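Local coordinates for mandelate racemase/muconate lactonizing enzyme family protein (Roseovarius sp. TM1035, PDB 3T9P) that probably acts as an isomerase of the enolase superfamily, whose members abstract the proton next to a substrate carboxylate, at residues A[79-82]-A[83-87]; A[263-266]-A[267-270]; A[290-293]-A[294-298]; A[314-317]-A[318-322]. All blocks are in the same frame, centred on the assembly; numbering follows the deposited sequence.

Contact 1. Residues A[79-82]-A[83-87]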
loop_
_atom_site.group_PDB
_atom_site.type_symbol
_atom_site.label_atom_id
_atom_site.label_comp_id
_atom_site.label_asym_id
_atom_site.label_seq_id
_atom_site.Cartn_x
_atom_site.Cartn_y
_atom_site.Cartn_z
ATOM N N LEU A 79 2.650 22.100 15.481
ATOM C CA LEU A 79 1.681 23.040 14.913
ATOM C C LEU A 79 1.782 23.238 13.409
ATOM O O LEU A 79 0.988 23.973 12.809
ATOM C CB LEU A 79 1.829 24.439 15.626
ATOM C CG LEU A 79 1.510 24.393 17.154
ATOM C CD1 LEU A 79 1.809 25.816 17.655
ATOM C CD2 LEU A 79 0.067 24.004 17.356
ATOM N N ASP A 80 2.789 22.656 12.791
ATOM C CA ASP A 80 2.963 22.890 11.358
ATOM C C ASP A 80 3.580 21.586 10.916
ATOM O O ASP A 80 4.807 21.356 11.085
ATOM C CB ASP A 80 3.875 24.062 11.068
ATOM C CG ASP A 80 4.050 24.279 9.543
ATOM O OD1 ASP A 80 3.230 23.773 8.773
ATOM O OD2 ASP A 80 5.019 24.882 9.095
ATOM N N PHE A 81 2.710 20.646 10.518
ATOM C CA PHE A 81 3.220 19.227 10.417
ATOM C C PHE A 81 3.016 18.603 9.032
ATOM O O PHE A 81 3.269 17.415 8.842
ATOM C CB PHE A 81 2.548 18.383 11.535
ATOM C CG PHE A 81 1.042 18.240 11.395
ATOM C CD1 PHE A 81 0.496 17.154 10.640
ATOM C CD2 PHE A 81 0.141 19.136 12.042
ATOM C CE1 PHE A 81 -0.842 16.975 10.531
ATOM C CE2 PHE A 81 -1.240 18.949 11.958
ATOM C CZ PHE A 81 -1.762 17.855 11.187
ATOM N N ALA A 82 2.484 19.364 8.073
ATOM C CA ALA A 82 2.307 18.759 6.724
ATOM C C ALA A 82 3.653 18.162 6.180
ATOM O O ALA A 82 3.722 16.994 5.689
ATOM C CB ALA A 82 1.651 19.743 5.752
ATOM N N ASP A 83 4.756 18.895 6.357
ATOM C CA ASP A 83 6.044 18.390 5.891
ATOM C C ASP A 83 6.529 17.112 6.637
ATOM O O ASP A 83 7.183 16.192 6.040
ATOM C CB ASP A 83 7.149 19.506 5.922
ATOM C CG ASP A 83 8.495 18.961 5.337
ATOM O OD1 ASP A 83 8.484 18.561 4.105
ATOM O OD2 ASP A 83 9.470 18.819 6.075
ATOM N N THR A 84 6.205 17.035 7.955
ATOM C CA THR A 84 6.533 15.868 8.755
ATOM C C THR A 84 5.884 14.570 8.189
ATOM O O THR A 84 6.493 13.496 8.204
ATOM C CB THR A 84 6.003 16.020 10.189
ATOM O OG1 THR A 84 6.526 17.233 10.789
ATOM C CG2 THR A 84 6.411 14.823 10.995
ATOM N N LEU A 85 4.650 14.676 7.701
ATOM C CA LEU A 85 3.945 13.486 7.166
ATOM C C LEU A 85 4.640 13.040 5.868
ATOM O O LEU A 85 4.872 11.825 5.685
ATOM C CB LEU A 85 2.477 13.829 6.888
ATOM C CG LEU A 85 1.646 14.402 8.044
ATOM C CD1 LEU A 85 0.212 14.539 7.471
ATOM C CD2 LEU A 85 1.518 13.496 9.232
ATOM N N ASP A 86 5.080 13.997 5.051
ATOM C CA ASP A 86 5.974 13.688 3.869
ATOM C C ASP A 86 7.284 13.039 4.297
ATOM O O ASP A 86 7.653 12.055 3.699
ATOM C CB ASP A 86 6.297 14.886 2.974
ATOM C CG ASP A 86 5.042 15.538 2.382
ATOM O OD1 ASP A 86 4.203 14.790 1.863
ATOM O OD2 ASP A 86 4.902 16.778 2.394
ATOM N N LEU A 87 7.952 13.555 5.340
ATOM C CA LEU A 87 9.162 12.965 5.882
ATOM C C LEU A 87 8.946 11.578 6.399
ATOM O O LEU A 87 9.815 10.687 6.205
ATOM C CB LEU A 87 9.812 13.803 6.988
ATOM C CG LEU A 87 10.414 15.101 6.378
ATOM C CD1 LEU A 87 10.747 16.075 7.502
ATOM C CD2 LEU A 87 11.725 14.849 5.631
HETATM O O HOH W 1 4.865 21.576 6.982
HETATM O O HOH W 2 6.161 20.090 9.175
#

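Contact 2. Residues A[263-266]-A[267-270]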
loop_
_atom_site.group_PDB
_atom_site.type_symbol
_atom_site.label_atom_id
_atom_site.label_comp_id
_atom_site.label_asym_id
_atom_site.label_seq_id
_atom_site.Cartn_x
_atom_site.Cartn_y
_atom_site.Cartn_z
ATOM N N SER A 263 -0.078 8.943 -6.557
ATOM C CA SER A 263 0.185 8.413 -7.889
ATOM C C SER A 263 -1.059 7.743 -8.394
ATOM O O SER A 263 -1.301 7.829 -9.553
ATOM C CB SER A 263 1.394 7.437 -7.924
ATOM O OG SER A 263 1.118 6.320 -7.135
ATOM N N SER A 264 -1.815 7.011 -7.565
ATOM C CA SER A 264 -3.035 6.387 -8.112
ATOM C C SER A 264 -4.220 7.399 -8.350
ATOM O O SER A 264 -5.025 7.217 -9.317
ATOM C CB SER A 264 -3.483 5.076 -7.371
ATOM O OG SER A 264 -4.240 5.474 -6.247
ATOM N N TRP A 265 -4.317 8.435 -7.528
ATOM C CA TRP A 265 -5.278 9.523 -7.737
ATOM C C TRP A 265 -4.985 10.205 -9.084
ATOM O O TRP A 265 -5.909 10.568 -9.831
ATOM C CB TRP A 265 -5.207 10.547 -6.612
ATOM C CG TRP A 265 -5.985 10.040 -5.425
ATOM C CD1 TRP A 265 -5.473 9.467 -4.320
ATOM C CD2 TRP A 265 -7.434 9.985 -5.299
ATOM N NE1 TRP A 265 -6.529 9.166 -3.398
ATOM C CE2 TRP A 265 -7.729 9.412 -4.025
ATOM C CE3 TRP A 265 -8.500 10.376 -6.141
ATOM C CZ2 TRP A 265 -9.054 9.260 -3.540
ATOM C CZ3 TRP A 265 -9.824 10.189 -5.709
ATOM C CH2 TRP A 265 -10.098 9.579 -4.412
ATOM N N GLN A 266 -3.698 10.373 -9.349
ATOM C CA GLN A 266 -3.191 10.941 -10.600
ATOM C C GLN A 266 -3.577 10.148 -11.821
ATOM O O GLN A 266 -4.135 10.702 -12.787
ATOM C CB GLN A 266 -1.631 11.108 -10.525
ATOM C CG GLN A 266 -1.225 12.555 -10.140
ATOM C CD GLN A 266 -1.804 13.616 -11.116
ATOM O OE1 GLN A 266 -1.963 13.332 -12.293
ATOM N NE2 GLN A 266 -2.194 14.804 -10.602
ATOM N N LEU A 267 -3.284 8.866 -11.825
ATOM C CA LEU A 267 -3.667 8.033 -12.925
ATOM C C LEU A 267 -5.198 8.072 -13.110
ATOM O O LEU A 267 -5.706 8.265 -14.240
ATOM C CB LEU A 267 -3.157 6.652 -12.668
ATOM C CG LEU A 267 -3.592 5.438 -13.466
ATOM C CD1 LEU A 267 -3.148 5.575 -14.967
ATOM C CD2 LEU A 267 -3.009 4.104 -12.900
ATOM N N MET A 268 -5.940 7.977 -12.014
ATOM C CA MET A 268 -7.427 8.049 -12.064
ATOM C C MET A 268 -7.911 9.311 -12.850
ATOM O O MET A 268 -8.845 9.222 -13.704
ATOM C CB MET A 268 -8.046 8.014 -10.630
ATOM C CG MET A 268 -9.574 8.048 -10.643
ATOM S SD MET A 268 -10.278 8.317 -8.947
ATOM C CE MET A 268 -9.227 7.286 -7.866
ATOM N N LEU A 269 -7.394 10.454 -12.463
ATOM C CA LEU A 269 -7.719 11.733 -13.046
ATOM C C LEU A 269 -7.233 11.844 -14.500
ATOM O O LEU A 269 -7.928 12.294 -15.324
ATOM C CB LEU A 269 -7.222 12.884 -12.168
ATOM C CG LEU A 269 -7.859 13.090 -10.794
ATOM C CD1 LEU A 269 -7.148 14.149 -10.014
ATOM C CD2 LEU A 269 -9.328 13.398 -10.891
ATOM N N ASP A 270 -6.043 11.341 -14.770
ATOM C CA ASP A 270 -5.420 11.379 -16.092
ATOM C C ASP A 270 -6.257 10.609 -17.079
ATOM O O ASP A 270 -6.384 11.011 -18.181
ATOM C CB ASP A 270 -4.051 10.717 -16.091
ATOM C CG ASP A 270 -2.971 11.561 -15.540
ATOM O OD1 ASP A 270 -3.142 12.726 -15.209
ATOM O OD2 ASP A 270 -1.915 10.988 -15.396
#

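Contact 3. Residues A[290-293]-A[294-298]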
loop_
_atom_site.group_PDB
_atom_site.type_symbol
_atom_site.label_atom_id
_atom_site.label_comp_id
_atom_site.label_asym_id
_atom_site.label_seq_id
_atom_site.Cartn_x
_atom_site.Cartn_y
_atom_site.Cartn_z
ATOM N N THR A 290 -5.946 14.297 2.603
ATOM C CA THR A 290 -7.242 14.346 1.899
ATOM C C THR A 290 -7.413 15.726 1.138
ATOM O O THR A 290 -7.874 15.776 -0.008
ATOM C CB THR A 290 -8.392 14.105 2.921
ATOM O OG1 THR A 290 -8.129 12.816 3.478
ATOM C CG2 THR A 290 -9.792 14.044 2.199
ATOM N N LEU A 291 -7.041 16.802 1.827
ATOM C CA LEU A 291 -7.010 18.156 1.237
ATOM C C LEU A 291 -6.205 18.218 -0.060
ATOM O O LEU A 291 -6.639 18.858 -1.017
ATOM C CB LEU A 291 -6.431 19.157 2.269
ATOM C CG LEU A 291 -7.431 19.517 3.376
ATOM C CD1 LEU A 291 -6.637 20.327 4.481
ATOM C CD2 LEU A 291 -8.675 20.313 2.752
ATOM N N GLN A 292 -5.084 17.497 -0.139
ATOM C CA GLN A 292 -4.275 17.386 -1.345
ATOM C C GLN A 292 -5.089 16.726 -2.494
ATOM O O GLN A 292 -5.173 17.308 -3.622
ATOM C CB GLN A 292 -2.933 16.675 -1.043
ATOM C CG GLN A 292 -2.003 16.469 -2.272
ATOM C CD GLN A 292 -1.514 17.803 -2.962
ATOM O OE1 GLN A 292 -1.198 18.812 -2.289
ATOM N NE2 GLN A 292 -1.506 17.795 -4.323
ATOM N N VAL A 293 -5.826 15.647 -2.179
ATOM C CA VAL A 293 -6.736 15.072 -3.137
ATOM C C VAL A 293 -7.847 16.057 -3.557
ATOM O O VAL A 293 -8.162 16.116 -4.745
ATOM C CB VAL A 293 -7.308 13.704 -2.660
ATOM C CG1 VAL A 293 -8.381 13.196 -3.678
ATOM C CG2 VAL A 293 -6.111 12.694 -2.453
ATOM N N CYS A 294 -8.421 16.799 -2.625
ATOM C CA CYS A 294 -9.508 17.717 -2.969
ATOM C C CYS A 294 -9.024 18.770 -3.980
ATOM O O CYS A 294 -9.784 19.179 -4.883
ATOM C CB CYS A 294 -9.925 18.444 -1.732
ATOM S SG CYS A 294 -10.834 17.298 -0.573
ATOM N N GLN A 295 -7.758 19.146 -3.815
ATOM C CA GLN A 295 -7.116 20.213 -4.607
ATOM C C GLN A 295 -6.719 19.672 -5.963
ATOM O O GLN A 295 -6.974 20.326 -6.946
ATOM C CB GLN A 295 -6.006 20.813 -3.754
ATOM C CG GLN A 295 -4.899 21.527 -4.475
ATOM C CD GLN A 295 -3.659 21.630 -3.540
ATOM O OE1 GLN A 295 -2.503 21.576 -4.004
ATOM N NE2 GLN A 295 -3.917 21.712 -2.205
ATOM N N MET A 296 -6.318 18.411 -6.067
ATOM C CA MET A 296 -6.217 17.710 -7.354
ATOM C C MET A 296 -7.548 17.610 -8.116
ATOM O O MET A 296 -7.600 17.810 -9.353
ATOM C CB MET A 296 -5.634 16.277 -7.194
ATOM C CG MET A 296 -4.187 16.274 -6.699
ATOM S SD MET A 296 -3.711 14.612 -6.049
ATOM C CE MET A 296 -3.812 13.522 -7.464
ATOM N N ALA A 297 -8.605 17.236 -7.400
ATOM C CA ALA A 297 -9.949 17.201 -7.990
ATOM C C ALA A 297 -10.348 18.608 -8.461
ATOM O O ALA A 297 -10.984 18.746 -9.507
ATOM C CB ALA A 297 -11.031 16.643 -6.929
ATOM N N ALA A 298 -10.048 19.613 -7.661
ATOM C CA ALA A 298 -10.454 21.020 -7.995
ATOM C C ALA A 298 -9.765 21.459 -9.318
ATOM O O ALA A 298 -10.434 22.013 -10.200
ATOM C CB ALA A 298 -10.121 22.005 -6.866
#

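Contact 4. Residues A[314-317]-A[318-322]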
loop_
_atom_site.group_PDB
_atom_site.type_symbol
_atom_site.label_atom_id
_atom_site.label_comp_id
_atom_site.label_asym_id
_atom_site.label_seq_id
_atom_site.Cartn_x
_atom_site.Cartn_y
_atom_site.Cartn_z
ATOM N N VAL A 314 -14.257 8.900 11.744
ATOM C CA VAL A 314 -14.207 9.195 10.289
ATOM C C VAL A 314 -15.405 10.093 9.855
ATOM O O VAL A 314 -15.266 10.961 9.019
ATOM C CB VAL A 314 -14.047 7.892 9.444
ATOM C CG1 VAL A 314 -15.320 6.962 9.549
ATOM C CG2 VAL A 314 -13.733 8.238 7.898
ATOM N N THR A 315 -16.588 9.842 10.385
ATOM C CA THR A 315 -17.714 10.635 9.968
ATOM C C THR A 315 -17.561 12.118 10.416
ATOM O O THR A 315 -17.759 13.034 9.574
ATOM C CB THR A 315 -19.088 9.954 10.356
ATOM O OG1 THR A 315 -19.191 8.725 9.615
ATOM C CG2 THR A 315 -20.405 10.908 9.954
ATOM N N MET A 316 -17.187 12.356 11.633
ATOM C CA MET A 316 -16.961 13.755 12.126
ATOM C C MET A 316 -15.800 14.431 11.366
ATOM O O MET A 316 -15.917 15.582 10.950
ATOM C CB MET A 316 -16.667 13.759 13.665
ATOM C CG MET A 316 -16.501 15.238 14.280
ATOM S SD MET A 316 -17.971 16.243 13.832
ATOM C CE MET A 316 -19.166 15.507 14.937
ATOM N N CYS A 317 -14.739 13.681 11.041
ATOM C CA CYS A 317 -13.630 14.350 10.236
ATOM C C CYS A 317 -14.164 14.777 8.867
ATOM O O CYS A 317 -13.806 15.904 8.338
ATOM C CB CYS A 317 -12.480 13.384 10.031
ATOM S SG CYS A 317 -11.561 12.936 11.551
ATOM N N THR A 318 -14.952 13.857 8.244
ATOM C CA THR A 318 -15.594 14.172 6.985
ATOM C C THR A 318 -16.522 15.417 7.077
ATOM O O THR A 318 -16.567 16.261 6.138
ATOM C CB THR A 318 -16.332 12.947 6.436
ATOM O OG1 THR A 318 -15.379 11.871 6.349
ATOM C CG2 THR A 318 -16.801 13.215 5.080
ATOM N N MET A 319 -17.289 15.523 8.149
ATOM C CA MET A 319 -18.160 16.653 8.316
ATOM C C MET A 319 -17.349 17.988 8.354
ATOM O O MET A 319 -17.756 18.970 7.717
ATOM C CB MET A 319 -18.879 16.498 9.681
ATOM C CG MET A 319 -20.056 15.476 9.551
ATOM S SD MET A 319 -20.654 14.792 11.141
ATOM C CE MET A 319 -21.165 16.389 11.966
ATOM N N HIS A 320 -16.260 18.030 9.150
ATOM C CA HIS A 320 -15.413 19.214 9.219
ATOM C C HIS A 320 -14.804 19.469 7.879
ATOM O O HIS A 320 -14.762 20.657 7.421
ATOM C CB HIS A 320 -14.280 19.112 10.256
ATOM C CG HIS A 320 -14.753 19.177 11.681
ATOM N ND1 HIS A 320 -14.571 20.304 12.476
ATOM C CD2 HIS A 320 -15.481 18.299 12.436
ATOM C CE1 HIS A 320 -15.068 20.058 13.694
ATOM N NE2 HIS A 320 -15.630 18.854 13.694
ATOM N N LEU A 321 -14.372 18.426 7.179
ATOM C CA LEU A 321 -13.815 18.670 5.846
ATOM C C LEU A 321 -14.873 19.274 4.883
ATOM O O LEU A 321 -14.534 20.220 4.103
ATOM C CB LEU A 321 -13.260 17.383 5.197
ATOM C CG LEU A 321 -12.755 17.377 3.763
ATOM C CD1 LEU A 321 -11.272 17.705 3.868
ATOM C CD2 LEU A 321 -12.822 16.000 3.103
ATOM N N LEU A 322 -16.119 18.732 4.886
ATOM C CA LEU A 322 -17.156 19.277 3.937
ATOM C C LEU A 322 -17.565 20.713 4.296
ATOM O O LEU A 322 -18.057 21.437 3.420
ATOM C CB LEU A 322 -18.428 18.409 3.888
ATOM C CG LEU A 322 -18.142 17.099 3.186
ATOM C CD1 LEU A 322 -19.293 16.054 3.467
ATOM C CD2 LEU A 322 -17.936 17.291 1.676
#

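Contact 1. Residues A[79-82]-A[83-87]
F81 and L85 meet at the start of helix 82-91, with F81 at the N-cap position. This helix start lies in the N-terminal domain of the mandelate racemase/muconate lactonizing enzyme family, where F81 and L85 both reach H288 of helix 287-299. The main link is backbone. L85 N donates to F81 O at 3.3 Å. L85 N also makes a weak bond to A82 O, and D86 N makes another weak one there, so A82 O serves two donors. D83 N and T84 N each donate to a water. The water 2.8 Å from D83 N donates to D80 OD1. The one on T84 N is held by a long bond and gives one of 2.7 Å to D80 O. F81 CG sits between its backbone N and carbonyl carbon (chi1 65°), which swings the ring to the L85 side. L85 CG lies at the ring edge, near its plane, 4.0 Å from F81 CD1. W112 and H288 pack edge-to-face with this ring. With an alanine in place of L85, a gap would probably open at the ring edge and let the phenyl shift. The D83 carboxylate has a partner in another chain: its OD1 forms a salt bridge with R176 NH1 of the second subunit.

Contact 2. Residues A[263-266]-A[267-270]
M268 reaches back one turn to lie beside W265, and the two side chains point the same way. M268 CB starts close to the backbone, 3.4 Å from S264 O. CG is anti to the backbone N (chi1 -178°), and the chain runs on straight to the sulfur, alongside the indole. SD comes within 3.8 Å of W265 CZ3. It lies oblique to the six-membered ring, a Met-aromatic contact. The chain then bends at chi3 (-41°) and brings the methyl over the ring face. CE sits 3.6 Å from W265 CE3 and 3.5 Å above the ring plane, shifted toward the rim. This is a CH-pi contact, with CE 27° off the ring normal. Helix 262-270 is the helix of a beta-alpha-beta unit between strands 252-255 and 276-277, part of the barrel domain of the enolase superfamily. Its backbone ladder is regular here: L267, M268, L269 and D270 each donate to the carbonyl four residues back. The shortest of these bonds is D270 N to Q266 O, 2.8 Å. L269 packs against the same turn, its CG 3.3 Å from W265 O. W265 NE1 makes a weak bond to D259 O, and S264 OG bonds to D259 OD2. On the dimer side, L267 packs on L267 of the second subunit, and D270 OD2 forms a salt bridge with R271 of that subunit.

Contact 3. Residues A[290-293]-A[294-298]
T290 and C294 lie one turn apart on the buried side of helix 287-299, a helix of the C-terminal barrel domain of the enolase superfamily. C294 N donates to T290 O at 2.9 Å. C294 SG is anti to its own carbonyl carbon (chi1 -72°). That torsion sends the sulfur back along the helix, to 3.4 Å from T290 O. T290 OG1 does not join in; it is hydrogen-bonded to G286 O. The next buried turn is equally close. A297 N donates to V293 O at 2.9 Å, and the A297 methyl rests 3.6 Å from that same oxygen. M296 N donates to Q292 O, and M296 CG lies 3.4 Å from that oxygen too. T290, V293, C294, M296 and A297 are all buried. The outer side is looser and more polar, with Q295 exposed and Q292 partly so. There Q292 and Q295 cross at a slant, with their amide planes 71° apart. Their two OE1 atoms approach to 3.5 Å, so the pair brings two acceptors together. Q295 OE1 finds its donor further along the helix, in R299 NH1. The Q292 chain bends at chi2 and lays NE2 3.9 Å from M296 CG, a loose touch on the border between the two sides. The Q295 backbone is held by L291 O, with a weak second bond to Q292 O. In the fold, V293 and M296 face helix 262-270. T290 and L291 meet L321 of helix 313-322, and T290 and V293 also rest on M284 of the short helix 281-284.

Contact 4. Residues A[314-317]-A[318-322]
V314 O is gripped twice by T318. T318 N donates to it at 3.0 Å and T318 OG1 at 2.8 Å, and the two donors arrive from opposite faces of the carbonyl plane. The hydroxyl reaches there because OG1 stands beside the backbone N (chi1 -55°), pointing back along the helix. The buried threonine thus spends its hydroxyl hydrogen inside its own helix. T315 OG1 is bonded to N310 O instead. The other side of helix 313-322 is rich in sulfur. M316 is bent at both chi2 and chi3, so its chain runs past the edge of H320 and its methyl turns to M319. M316 SD lies 3.5 Å from H320 NE2. The line from the ring centroid to this sulfur is 78° off the ring normal, an edge contact. The M316 carbonyl reaches the same ring: M316 O lies at the edge near the ring plane, 3.1 Å from H320 CD2, while also accepting from H320 N. H320 ND1 is bonded to A124 N and NE2 to W369 O. Beyond the sulfur, M316 CE touches M319 CE at 3.7 Å. With an alanine here in place of the methionine M316, the H320 edge and the M319 methyl would probably lose their shared neighbour, and that methyl could move. T315 CG2 adds a light touch on M319 SD, 4.1 Å away. Around the helix, T318 and M319 pack on L332 of barrel strand 332-335, C317 faces V281 and M282 of helix 281-284, and L321 rests on M287 of helix 287-299.

The four contacts follow one another along the chain. Contact 1 lies in the N-terminal domain, and contacts 2, 3 and 4 lie in the enolase C-terminal-like domain. Contacts 2 and 3 have centres about 12 Å apart and touch, helix 262-270 against helix 287-299. Contacts 3 and 4 have centres about 15 Å apart and also touch, on helices consecutive in the chain. Helix 287-299 thus sits between two neighbours of the barrel domain. Contact 1 stands about 17 Å from contact 3, centre to centre. Its residues meet H288, so the N-terminal part of the chain packs on a barrel helix. Contacts 1 and 2, centres about 23 Å apart, both lie at the dimer interface, in different domains.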